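Local coordinates for protein alpha-1,6-mannanase (Bacteroides thetaiotaomicron, PDB 4V1S) that probably hydrolyses alpha-1,6-mannosidic linkages as a family 76 glycoside hydrolase, in the use of polysaccharides by a gut bacterium, at residues G185-Q190 with T202-V207; N306-D311 with I343-N348; L275-A280 with E284-Q289; D45-C50 with K99-D104. All coordinates share one frame; numbering follows the deposited sequence. Where two conformers were deposited one is given.

Contact 1 of 4, residues G185-Q190 with T202-V207; sequences GGIYFQ and TICSAV
A single water joins the two segments by accepting from both, from Ile187 N at 2.8 Å and from Ser205 OG at 2.8 Å. It thereby satisfies a backbone N-H of a loop that runs past the helix without a clear direct hydrogen bond to it. Ser205 OG has a second partner in Thr235, which ties the helix side of the bridge to helix 222-239.

Cys204 supplies most of the direct contact. Its SG lies anti to the carbonyl carbon (chi1 -58°), which turns it to the loop backbone, 3.3 Å from Tyr188 O and 3.7 Å from Phe189 CA. Behind the sulfur, Cys204 CB meets the branch methyl CG2 of Ile187 at 3.7 Å. The Phe189 ring only skims past, with CD1 4.3 Å from Cys204 SG, and it makes an edge-to-face pair with Phe141. Glycerol, probably from the crystallisation liquor, is bound beside the same ring.

Gly185 and Gly186 both offer their carbonyl oxygens to Lys200. Through Cys204 and the water, a long loop meets the first turn of helix 202-219, consistent with the (alpha/alpha)6 barrel of the family, in which loops join the helices.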
# COMPACT_ATOMS: atom_id res chain seq x y z
N GLY A 185 -10.25 16.34 -14.07
CA GLY A 185 -9.64 16.06 -12.79
C GLY A 185 -8.88 14.75 -12.84
O GLY A 185 -8.63 14.20 -13.90
N GLY A 186 -8.49 14.26 -11.67
CA GLY A 186 -7.77 12.99 -11.60
C GLY A 186 -6.29 13.15 -11.89
O GLY A 186 -5.81 14.24 -12.26
N ILE A 187 -5.59 12.04 -11.72
CA ILE A 187 -4.12 12.03 -11.71
C ILE A 187 -3.63 10.97 -12.70
O ILE A 187 -4.09 9.84 -12.70
CB ILE A 187 -3.60 11.75 -10.28
CG1 ILE A 187 -4.03 12.89 -9.36
CG2 ILE A 187 -2.06 11.56 -10.24
CD1 ILE A 187 -3.74 12.66 -7.89
N TYR A 188 -2.67 11.38 -13.54
CA TYR A 188 -2.06 10.50 -14.50
C TYR A 188 -1.38 9.33 -13.82
O TYR A 188 -0.89 9.45 -12.71
CB TYR A 188 -1.02 11.23 -15.35
CG TYR A 188 -1.54 12.40 -16.12
CD1 TYR A 188 -2.19 12.24 -17.35
CD2 TYR A 188 -1.40 13.68 -15.61
CE1 TYR A 188 -2.67 13.34 -18.03
CE2 TYR A 188 -1.88 14.78 -16.29
CZ TYR A 188 -2.51 14.59 -17.49
OH TYR A 188 -2.98 15.68 -18.16
N PHE A 189 -1.28 8.20 -14.53
CA PHE A 189 -0.49 7.12 -14.00
C PHE A 189 0.96 7.51 -13.80
O PHE A 189 1.52 7.22 -12.75
CB PHE A 189 -0.55 5.94 -14.97
CG PHE A 189 0.12 4.68 -14.48
CD1 PHE A 189 -0.18 4.15 -13.23
CD2 PHE A 189 1.12 4.07 -15.25
CE1 PHE A 189 0.47 3.02 -12.77
CE2 PHE A 189 1.76 2.92 -14.80
CZ PHE A 189 1.44 2.40 -13.55
N GLN A 190 1.56 8.12 -14.83
CA GLN A 190 2.99 8.35 -14.83
C GLN A 190 3.42 9.65 -15.53
O GLN A 190 2.64 10.30 -16.25
CB GLN A 190 3.69 7.19 -15.44
CG GLN A 190 3.55 7.10 -16.93
CD GLN A 190 4.22 5.85 -17.48
OE1 GLN A 190 5.42 5.61 -17.29
NE2 GLN A 190 3.44 5.04 -18.14
N THR A 202 -7.37 5.10 -10.95
CA THR A 202 -7.94 5.03 -9.64
C THR A 202 -6.86 4.94 -8.58
O THR A 202 -6.96 5.62 -7.57
CB THR A 202 -8.89 3.84 -9.52
OG1 THR A 202 -9.92 3.98 -10.51
CG2 THR A 202 -9.50 3.79 -8.13
N ILE A 203 -5.83 4.14 -8.81
CA ILE A 203 -4.82 3.95 -7.76
C ILE A 203 -4.14 5.28 -7.45
O ILE A 203 -3.86 5.56 -6.28
CB ILE A 203 -3.81 2.83 -8.05
CG1 ILE A 203 -2.91 2.57 -6.82
CG2 ILE A 203 -2.98 3.11 -9.30
CD1 ILE A 203 -3.67 2.13 -5.58
N CYS A 204 -3.89 6.09 -8.47
CA CYS A 204 -3.32 7.41 -8.25
C CYS A 204 -4.24 8.31 -7.42
O CYS A 204 -3.76 8.94 -6.49
CB CYS A 204 -2.97 8.07 -9.58
SG CYS A 204 -1.81 7.10 -10.55
N SER A 205 -5.54 8.34 -7.74
CA SER A 205 -6.50 9.02 -6.87
C SER A 205 -6.39 8.53 -5.44
O SER A 205 -6.29 9.32 -4.50
CB SER A 205 -7.94 8.79 -7.33
OG SER A 205 -8.24 9.50 -8.52
N ALA A 206 -6.45 7.22 -5.29
CA ALA A 206 -6.64 6.60 -3.98
C ALA A 206 -5.45 6.76 -3.04
O ALA A 206 -5.62 7.15 -1.86
CB ALA A 206 -7.02 5.13 -4.16
N VAL A 207 -4.24 6.51 -3.52
CA VAL A 207 -3.09 6.69 -2.65
C VAL A 207 -2.83 8.19 -2.38
O VAL A 207 -2.32 8.57 -1.32
CB VAL A 207 -1.79 6.02 -3.16
CG1 VAL A 207 -1.98 4.52 -3.24
CG2 VAL A 207 -1.30 6.60 -4.49
O HOH W 1 -6.76 9.63 -10.87

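Contact 2 of 4, residues N306-D311 with I343-N348; sequences NGALND and INFIHN
Phe345 projects from its helix with one ring face turned to Ala308, and the loop 306-311 bends round that ring. A chi1 of 179° swings CG away from the backbone N and carries the ring straight out from the helix to the loop. Ala308 CB stands over the ring, 3.9 Å from the centroid of Phe345 and 25° off the ring normal, a CH-pi contact set toward the CE2-CZ edge, with Ala308 CB 3.6 Å from both CE2 and CZ of Phe345.

Asn306 approaches differently. Its amide plane is tilted 45° to the Phe345 ring, and the nearest approach of the two side chains brings ND2 to 3.8 Å from CE1 of Phe345. The backbone is closer still, with Asn306 O 3.3 Å from Phe345 CD1.

That pose of the amide belongs to an Asx turn: Asn306 OD1 accepts a nearly straight bond from Ala308 N at 2.9 Å, the donor lying above the carbonyl plane. Gly307 and Ala308 also form a G1 beta bulge facing Asn303, and Gly307 takes the positive phi of that motif where the backbones are nearest, its CA 5.5 Å from Phe345 CA. Further along, Leu309 packs on Ala316 and Ile320 of helix 313-330, while Asn310 accepts from His360. Ile343 and Ile346, on other sides of the helix from Phe345, meet helix 374-394.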
# COMPACT_ATOMS: atom_id res chain seq x y z
N ASN A 306 -12.18 -20.30 4.12
CA ASN A 306 -10.76 -20.65 4.29
C ASN A 306 -9.82 -19.50 4.52
O ASN A 306 -8.65 -19.71 4.95
CB ASN A 306 -10.24 -21.53 3.14
CG ASN A 306 -10.14 -20.81 1.81
OD1 ASN A 306 -10.54 -19.67 1.66
ND2 ASN A 306 -9.62 -21.50 0.82
N GLY A 307 -10.29 -18.29 4.24
CA GLY A 307 -9.43 -17.10 4.42
C GLY A 307 -8.73 -16.58 3.16
O GLY A 307 -8.03 -15.62 3.23
N ALA A 308 -8.91 -17.24 2.03
CA ALA A 308 -8.23 -16.90 0.79
C ALA A 308 -8.73 -15.61 0.17
O ALA A 308 -9.94 -15.30 0.19
CB ALA A 308 -8.39 -18.01 -0.25
N LEU A 309 -7.79 -14.86 -0.38
CA LEU A 309 -8.09 -13.62 -1.10
C LEU A 309 -7.69 -13.77 -2.57
O LEU A 309 -6.53 -13.98 -2.90
CB LEU A 309 -7.36 -12.44 -0.46
CG LEU A 309 -8.02 -11.92 0.83
CD1 LEU A 309 -7.02 -11.18 1.71
CD2 LEU A 309 -9.23 -11.03 0.50
N ASN A 310 -8.69 -13.68 -3.44
CA ASN A 310 -8.53 -14.06 -4.84
C ASN A 310 -8.03 -12.91 -5.73
O ASN A 310 -8.69 -12.49 -6.69
CB ASN A 310 -9.85 -14.60 -5.37
CG ASN A 310 -9.70 -15.39 -6.65
OD1 ASN A 310 -8.62 -15.85 -7.00
ND2 ASN A 310 -10.81 -15.59 -7.34
N ASP A 311 -6.83 -12.43 -5.42
CA ASP A 311 -6.17 -11.39 -6.19
C ASP A 311 -4.68 -11.49 -5.89
O ASP A 311 -4.25 -12.21 -4.96
CB ASP A 311 -6.71 -10.00 -5.78
CG ASP A 311 -7.15 -9.11 -6.98
OD1 ASP A 311 -7.42 -9.62 -8.10
OD2 ASP A 311 -7.29 -7.87 -6.74
N ILE A 343 -4.75 -13.74 7.21
CA ILE A 343 -3.29 -13.79 7.48
C ILE A 343 -2.86 -15.23 7.83
O ILE A 343 -1.79 -15.69 7.39
CB ILE A 343 -2.88 -12.72 8.51
CG1 ILE A 343 -3.14 -11.32 7.90
CG2 ILE A 343 -1.41 -12.87 8.87
CD1 ILE A 343 -3.04 -10.18 8.87
N ASN A 344 -3.69 -15.95 8.58
CA ASN A 344 -3.39 -17.36 8.87
C ASN A 344 -3.30 -18.18 7.61
O ASN A 344 -2.44 -19.02 7.49
CB ASN A 344 -4.45 -17.94 9.83
CG ASN A 344 -4.37 -17.34 11.25
OD1 ASN A 344 -3.40 -16.69 11.63
ND2 ASN A 344 -5.40 -17.56 12.02
N PHE A 345 -4.20 -17.91 6.67
CA PHE A 345 -4.18 -18.59 5.38
C PHE A 345 -2.88 -18.33 4.62
O PHE A 345 -2.30 -19.23 4.04
CB PHE A 345 -5.40 -18.17 4.54
CG PHE A 345 -5.44 -18.82 3.18
CD1 PHE A 345 -5.98 -20.05 3.01
CD2 PHE A 345 -4.95 -18.14 2.06
CE1 PHE A 345 -6.05 -20.64 1.75
CE2 PHE A 345 -4.98 -18.71 0.81
CZ PHE A 345 -5.55 -19.97 0.66
N ILE A 346 -2.43 -17.08 4.59
CA ILE A 346 -1.16 -16.78 3.96
C ILE A 346 -0.05 -17.67 4.52
O ILE A 346 0.69 -18.29 3.77
CB ILE A 346 -0.81 -15.28 4.14
CG1 ILE A 346 -1.84 -14.40 3.40
CG2 ILE A 346 0.59 -15.00 3.58
CD1 ILE A 346 -1.74 -12.95 3.82
N HIS A 347 0.07 -17.74 5.83
CA HIS A 347 1.14 -18.55 6.45
C HIS A 347 0.96 -20.05 6.25
O HIS A 347 1.90 -20.79 5.93
CB HIS A 347 1.21 -18.22 7.92
CG HIS A 347 2.38 -18.84 8.62
ND1 HIS A 347 2.28 -19.98 9.38
CD2 HIS A 347 3.69 -18.50 8.62
CE1 HIS A 347 3.47 -20.29 9.86
NE2 HIS A 347 4.34 -19.40 9.42
N ASN A 348 -0.25 -20.50 6.51
CA ASN A 348 -0.56 -21.93 6.56
C ASN A 348 -0.72 -22.58 5.19
O ASN A 348 -0.45 -23.77 5.05
CB ASN A 348 -1.78 -22.15 7.46
CG ASN A 348 -1.52 -21.71 8.91
OD1 ASN A 348 -0.37 -21.55 9.37
ND2 ASN A 348 -2.61 -21.50 9.65

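Contact 3 of 4, residues L275-A280 with E284-Q289; sequences LKMYQA and EKYLSQ
Segments 275-280 and 284-289 run nearly antiparallel, their axes 158° apart in direction and 7.7 Å apart at closest approach, and the backbones come nearest at Tyr278 and Tyr286, whose CA atoms are 5.1 Å apart. With so small a separation, CB of Tyr278 meets CB of Tyr286 at 3.8 Å.

Each tyrosine ring then receives an aliphatic carbon from the other helix. Leu287 CB sits over the centre of the Tyr278 ring, 3.8 Å from its centroid, with CD2 on the same residue reaching toward the phenol end. Met277 CB does likewise above Tyr286, 3.8 Å from the centroid and 9° off the ring normal, and the bent chain brings CE back to 3.6 Å from Tyr286 CE1, while SD makes an oblique Met-aromatic contact. Lys285 CE lies on the opposite face of Tyr286.

The trans chi1 of Tyr278 (173°) lays its ring alongside Glu284, and OH donates to OE2 of Glu284 at 2.8 Å, on the syn side but tilted out of the carboxylate plane. This polar bond occupies the outer end of the interface, whereas Met277 and Tyr286 face helix 222-239. Two successive helices joined by a tight turn make an alpha-hairpin, the building element of (alpha/alpha)6 barrels such as those of this family.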
# COMPACT_ATOMS: atom_id res chain seq x y z
N LEU A 275 -12.58 6.32 5.11
CA LEU A 275 -12.66 6.25 6.57
C LEU A 275 -11.99 7.46 7.20
O LEU A 275 -12.50 7.99 8.19
CB LEU A 275 -12.10 4.92 7.10
CG LEU A 275 -12.94 3.69 6.71
CD1 LEU A 275 -12.21 2.44 7.16
CD2 LEU A 275 -14.34 3.72 7.31
N LYS A 276 -10.86 7.91 6.66
CA LYS A 276 -10.22 9.12 7.18
C LYS A 276 -11.05 10.37 6.89
O LYS A 276 -11.12 11.27 7.72
CB LYS A 276 -8.79 9.30 6.68
CG LYS A 276 -7.88 8.18 7.14
CD LYS A 276 -6.41 8.53 7.08
CE LYS A 276 -5.98 9.33 8.31
NZ LYS A 276 -5.98 8.46 9.53
N MET A 277 -11.68 10.40 5.71
CA MET A 277 -12.52 11.55 5.35
C MET A 277 -13.73 11.62 6.26
O MET A 277 -14.14 12.71 6.66
CB MET A 277 -12.93 11.49 3.89
CG MET A 277 -11.72 11.61 2.97
SD MET A 277 -12.03 11.35 1.24
CE MET A 277 -12.68 12.98 0.82
N TYR A 278 -14.26 10.46 6.64
CA TYR A 278 -15.32 10.40 7.62
C TYR A 278 -14.90 10.99 8.96
O TYR A 278 -15.62 11.82 9.53
CB TYR A 278 -15.78 8.95 7.82
CG TYR A 278 -16.77 8.79 8.94
CD1 TYR A 278 -17.98 9.48 8.93
CD2 TYR A 278 -16.50 7.94 10.01
CE1 TYR A 278 -18.89 9.33 9.96
CE2 TYR A 278 -17.41 7.78 11.03
CZ TYR A 278 -18.60 8.48 11.01
OH TYR A 278 -19.50 8.31 12.02
N GLN A 279 -13.74 10.58 9.46
CA GLN A 279 -13.25 11.13 10.73
C GLN A 279 -13.03 12.64 10.67
O GLN A 279 -13.34 13.36 11.63
CB GLN A 279 -11.96 10.42 11.16
CG GLN A 279 -12.14 8.95 11.48
CD GLN A 279 -13.19 8.65 12.57
OE1 GLN A 279 -13.81 7.58 12.59
NE2 GLN A 279 -13.37 9.59 13.49
N ALA A 280 -12.55 13.13 9.53
CA ALA A 280 -12.25 14.56 9.37
C ALA A 280 -13.49 15.44 9.23
O ALA A 280 -13.52 16.57 9.74
CB ALA A 280 -11.33 14.77 8.18
N GLU A 284 -21.45 11.29 7.24
CA GLU A 284 -21.75 9.86 7.22
C GLU A 284 -21.69 9.25 5.82
O GLU A 284 -21.54 8.05 5.69
CB GLU A 284 -23.13 9.61 7.83
CG GLU A 284 -23.23 9.90 9.32
CD GLU A 284 -22.50 8.90 10.20
OE1 GLU A 284 -22.41 7.71 9.82
OE2 GLU A 284 -22.01 9.31 11.28
N LYS A 285 -21.82 10.06 4.77
CA LYS A 285 -21.70 9.52 3.41
C LYS A 285 -20.39 8.79 3.19
O LYS A 285 -20.35 7.82 2.44
CB LYS A 285 -21.84 10.62 2.36
CG LYS A 285 -20.58 11.47 2.13
CD LYS A 285 -20.89 12.63 1.21
CE LYS A 285 -19.63 13.40 0.84
NZ LYS A 285 -19.92 14.31 -0.30
N TYR A 286 -19.32 9.25 3.81
CA TYR A 286 -18.02 8.61 3.63
C TYR A 286 -17.99 7.23 4.30
O TYR A 286 -17.43 6.27 3.74
CB TYR A 286 -16.90 9.50 4.19
CG TYR A 286 -16.69 10.78 3.41
CD1 TYR A 286 -16.26 10.74 2.09
CD2 TYR A 286 -16.90 12.03 3.99
CE1 TYR A 286 -16.05 11.89 1.36
CE2 TYR A 286 -16.70 13.21 3.28
CZ TYR A 286 -16.28 13.15 1.96
OH TYR A 286 -16.08 14.28 1.23
N LEU A 287 -18.58 7.12 5.49
CA LEU A 287 -18.65 5.83 6.17
C LEU A 287 -19.55 4.87 5.40
O LEU A 287 -19.20 3.70 5.24
CB LEU A 287 -19.14 5.99 7.61
CG LEU A 287 -19.20 4.72 8.47
CD1 LEU A 287 -17.82 4.08 8.65
CD2 LEU A 287 -19.80 5.05 9.82
N SER A 288 -20.70 5.36 4.93
CA SER A 288 -21.61 4.51 4.16
C SER A 288 -20.93 3.98 2.89
O SER A 288 -21.06 2.80 2.57
CB SER A 288 -22.90 5.26 3.80
OG SER A 288 -23.60 5.61 4.98
N GLN A 289 -20.19 4.84 2.19
CA GLN A 289 -19.49 4.45 0.99
C GLN A 289 -18.41 3.41 1.29
O GLN A 289 -18.30 2.38 0.60
CB GLN A 289 -18.89 5.66 0.30
CG GLN A 289 -18.23 5.32 -1.02
CD GLN A 289 -19.21 4.81 -2.05
OE1 GLN A 289 -20.10 5.55 -2.51
NE2 GLN A 289 -19.08 3.54 -2.42

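Contact 4 of 4, residues D45-C50 with K99-D104; sequences DYYTWC and KSEWSD
Hydrogen bonds carry this contact, and both converge on the phenol oxygen of Tyr47. Glu101 OE1 accepts from Tyr47 OH at 2.6 Å, approached from above the carboxylate plane but lying in the plane of the phenol ring. Trp102 NE1 donates to the same OH at 2.8 Å, the oxygen lying close to the indole plane and the N-H angle measuring 158°. One hydroxyl therefore both donates and accepts, which should settle its rotation.

Aromatic packing is slight by comparison. The Tyr47 ring and the five-membered ring of Trp102 meet rim to rim with planes at 81°, neither covering the other's face. The backbones are far apart, Tyr47 CA standing 11.9 Å from Glu101 CA, and long side chains bridge the gap: a chi1 of -166° points the Tyr47 phenol across to helix 99-114, and Glu101 reaches back with its chain extended.

As for charge, Glu101 has a weak, long ion pair with Lys51, one helical turn beyond Tyr47.

Helix 81-97 touches both sides, Leu97 against Tyr47 and Tyr91 against Trp102, while Met385 of helix 374-394 touches Cys50 and Trp102.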
# COMPACT_ATOMS: atom_id res chain seq x y z
N ASP A 45 2.20 -17.01 16.31
CA ASP A 45 3.21 -16.07 16.67
C ASP A 45 3.52 -15.23 15.44
O ASP A 45 4.52 -15.44 14.76
CB ASP A 45 4.44 -16.82 17.15
CG ASP A 45 5.47 -15.92 17.75
OD1 ASP A 45 5.29 -14.68 17.73
OD2 ASP A 45 6.48 -16.48 18.27
N TYR A 46 2.63 -14.28 15.16
CA TYR A 46 2.77 -13.41 13.98
C TYR A 46 4.09 -12.68 13.94
O TYR A 46 4.67 -12.51 12.88
CB TYR A 46 1.63 -12.39 13.92
CG TYR A 46 0.26 -13.04 13.82
CD1 TYR A 46 -0.11 -13.74 12.69
CD2 TYR A 46 -0.64 -12.99 14.89
CE1 TYR A 46 -1.34 -14.40 12.62
CE2 TYR A 46 -1.86 -13.62 14.83
CZ TYR A 46 -2.21 -14.33 13.69
OH TYR A 46 -3.43 -14.95 13.60
N TYR A 47 4.57 -12.23 15.09
CA TYR A 47 5.82 -11.49 15.13
C TYR A 47 7.00 -12.34 14.66
O TYR A 47 7.83 -11.90 13.84
CB TYR A 47 6.06 -11.02 16.56
CG TYR A 47 7.13 -9.96 16.75
CD1 TYR A 47 7.03 -8.71 16.14
CD2 TYR A 47 8.20 -10.17 17.59
CE1 TYR A 47 7.97 -7.73 16.35
CE2 TYR A 47 9.17 -9.21 17.79
CZ TYR A 47 9.04 -7.98 17.18
OH TYR A 47 9.98 -7.00 17.41
N THR A 48 7.07 -13.58 15.16
CA THR A 48 8.07 -14.53 14.66
C THR A 48 7.90 -14.82 13.17
O THR A 48 8.86 -14.86 12.43
CB THR A 48 8.07 -15.84 15.48
OG1 THR A 48 8.51 -15.49 16.80
CG2 THR A 48 8.98 -16.85 14.89
N TRP A 49 6.66 -14.99 12.72
CA TRP A 49 6.43 -15.23 11.32
C TRP A 49 6.98 -14.09 10.49
O TRP A 49 7.56 -14.32 9.45
CB TRP A 49 4.94 -15.38 11.01
CG TRP A 49 4.29 -16.57 11.62
CD1 TRP A 49 4.88 -17.54 12.37
CD2 TRP A 49 2.90 -16.90 11.54
NE1 TRP A 49 3.93 -18.46 12.77
CE2 TRP A 49 2.71 -18.09 12.27
CE3 TRP A 49 1.80 -16.31 10.90
CZ2 TRP A 49 1.45 -18.71 12.37
CZ3 TRP A 49 0.55 -16.92 11.03
CH2 TRP A 49 0.39 -18.11 11.76
N CYS A 50 6.82 -12.87 10.99
CA CYS A 50 7.35 -11.71 10.27
C CYS A 50 8.86 -11.77 10.20
O CYS A 50 9.43 -11.66 9.12
CB CYS A 50 6.92 -10.41 10.93
SG CYS A 50 7.54 -8.93 10.12
N LYS A 99 10.33 -0.23 19.60
CA LYS A 99 11.06 0.88 18.97
C LYS A 99 12.52 0.49 18.80
O LYS A 99 13.14 0.74 17.77
CB LYS A 99 10.91 2.18 19.79
CG LYS A 99 11.51 3.40 19.10
CD LYS A 99 10.97 4.74 19.63
CE LYS A 99 9.83 5.35 18.79
NZ LYS A 99 9.51 6.75 19.23
N SER A 100 13.10 -0.12 19.83
CA SER A 100 14.52 -0.44 19.81
C SER A 100 14.88 -1.52 18.78
O SER A 100 15.94 -1.45 18.17
CB SER A 100 15.03 -0.79 21.22
OG SER A 100 14.27 -1.84 21.81
N GLU A 101 13.99 -2.50 18.57
CA GLU A 101 14.26 -3.54 17.58
C GLU A 101 14.18 -3.02 16.14
O GLU A 101 14.81 -3.59 15.28
CB GLU A 101 13.33 -4.75 17.72
CG GLU A 101 13.90 -6.02 17.06
CD GLU A 101 13.13 -7.32 17.34
OE1 GLU A 101 12.34 -7.36 18.31
OE2 GLU A 101 13.34 -8.31 16.60
N TRP A 102 13.37 -2.00 15.89
CA TRP A 102 13.01 -1.62 14.51
C TRP A 102 13.45 -0.25 14.03
O TRP A 102 13.38 0.01 12.85
CB TRP A 102 11.50 -1.82 14.26
CG TRP A 102 11.17 -3.26 14.41
CD1 TRP A 102 10.60 -3.84 15.49
CD2 TRP A 102 11.51 -4.33 13.52
NE1 TRP A 102 10.51 -5.18 15.32
CE2 TRP A 102 11.09 -5.53 14.13
CE3 TRP A 102 12.14 -4.38 12.26
CZ2 TRP A 102 11.25 -6.78 13.53
CZ3 TRP A 102 12.31 -5.63 11.66
CH2 TRP A 102 11.84 -6.82 12.30
N SER A 103 13.89 0.62 14.94
CA SER A 103 14.22 1.98 14.55
C SER A 103 15.36 2.04 13.55
O SER A 103 15.30 2.79 12.57
CB SER A 103 14.53 2.83 15.78
OG SER A 103 13.32 3.06 16.47
N ASP A 104 16.42 1.28 13.80
CA ASP A 104 17.57 1.28 12.88
C ASP A 104 17.19 0.70 11.52
O ASP A 104 17.63 1.21 10.50
CB ASP A 104 18.75 0.50 13.45
CG ASP A 104 19.48 1.23 14.56
OD1 ASP A 104 19.23 2.43 14.80
OD2 ASP A 104 20.32 0.58 15.21

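In the fold
Contact 2 is the buried one of the four; contacts 1, 3 and 4 mix buried with more exposed residues. Their chemistry follows: contact 2 is a ring against a loop without a bond across it, contact 1 adds a bridging water, and contacts 3 and 4 each set a tyrosine hydroxyl against an exposed glutamate. Contacts 2 and 4 touch directly, through a probable hydrogen bond between Tyr46 OH and Asn344 OD1 and through stacking of Trp49 on His347, so helices 46-61 and 334-350 are coupled. Contacts 1 and 3 do not touch, yet both pack on helix 222-239. Contact 3 alone joins neighbouring helices in sequence; contact 4 links helices 46-61 and 99-114.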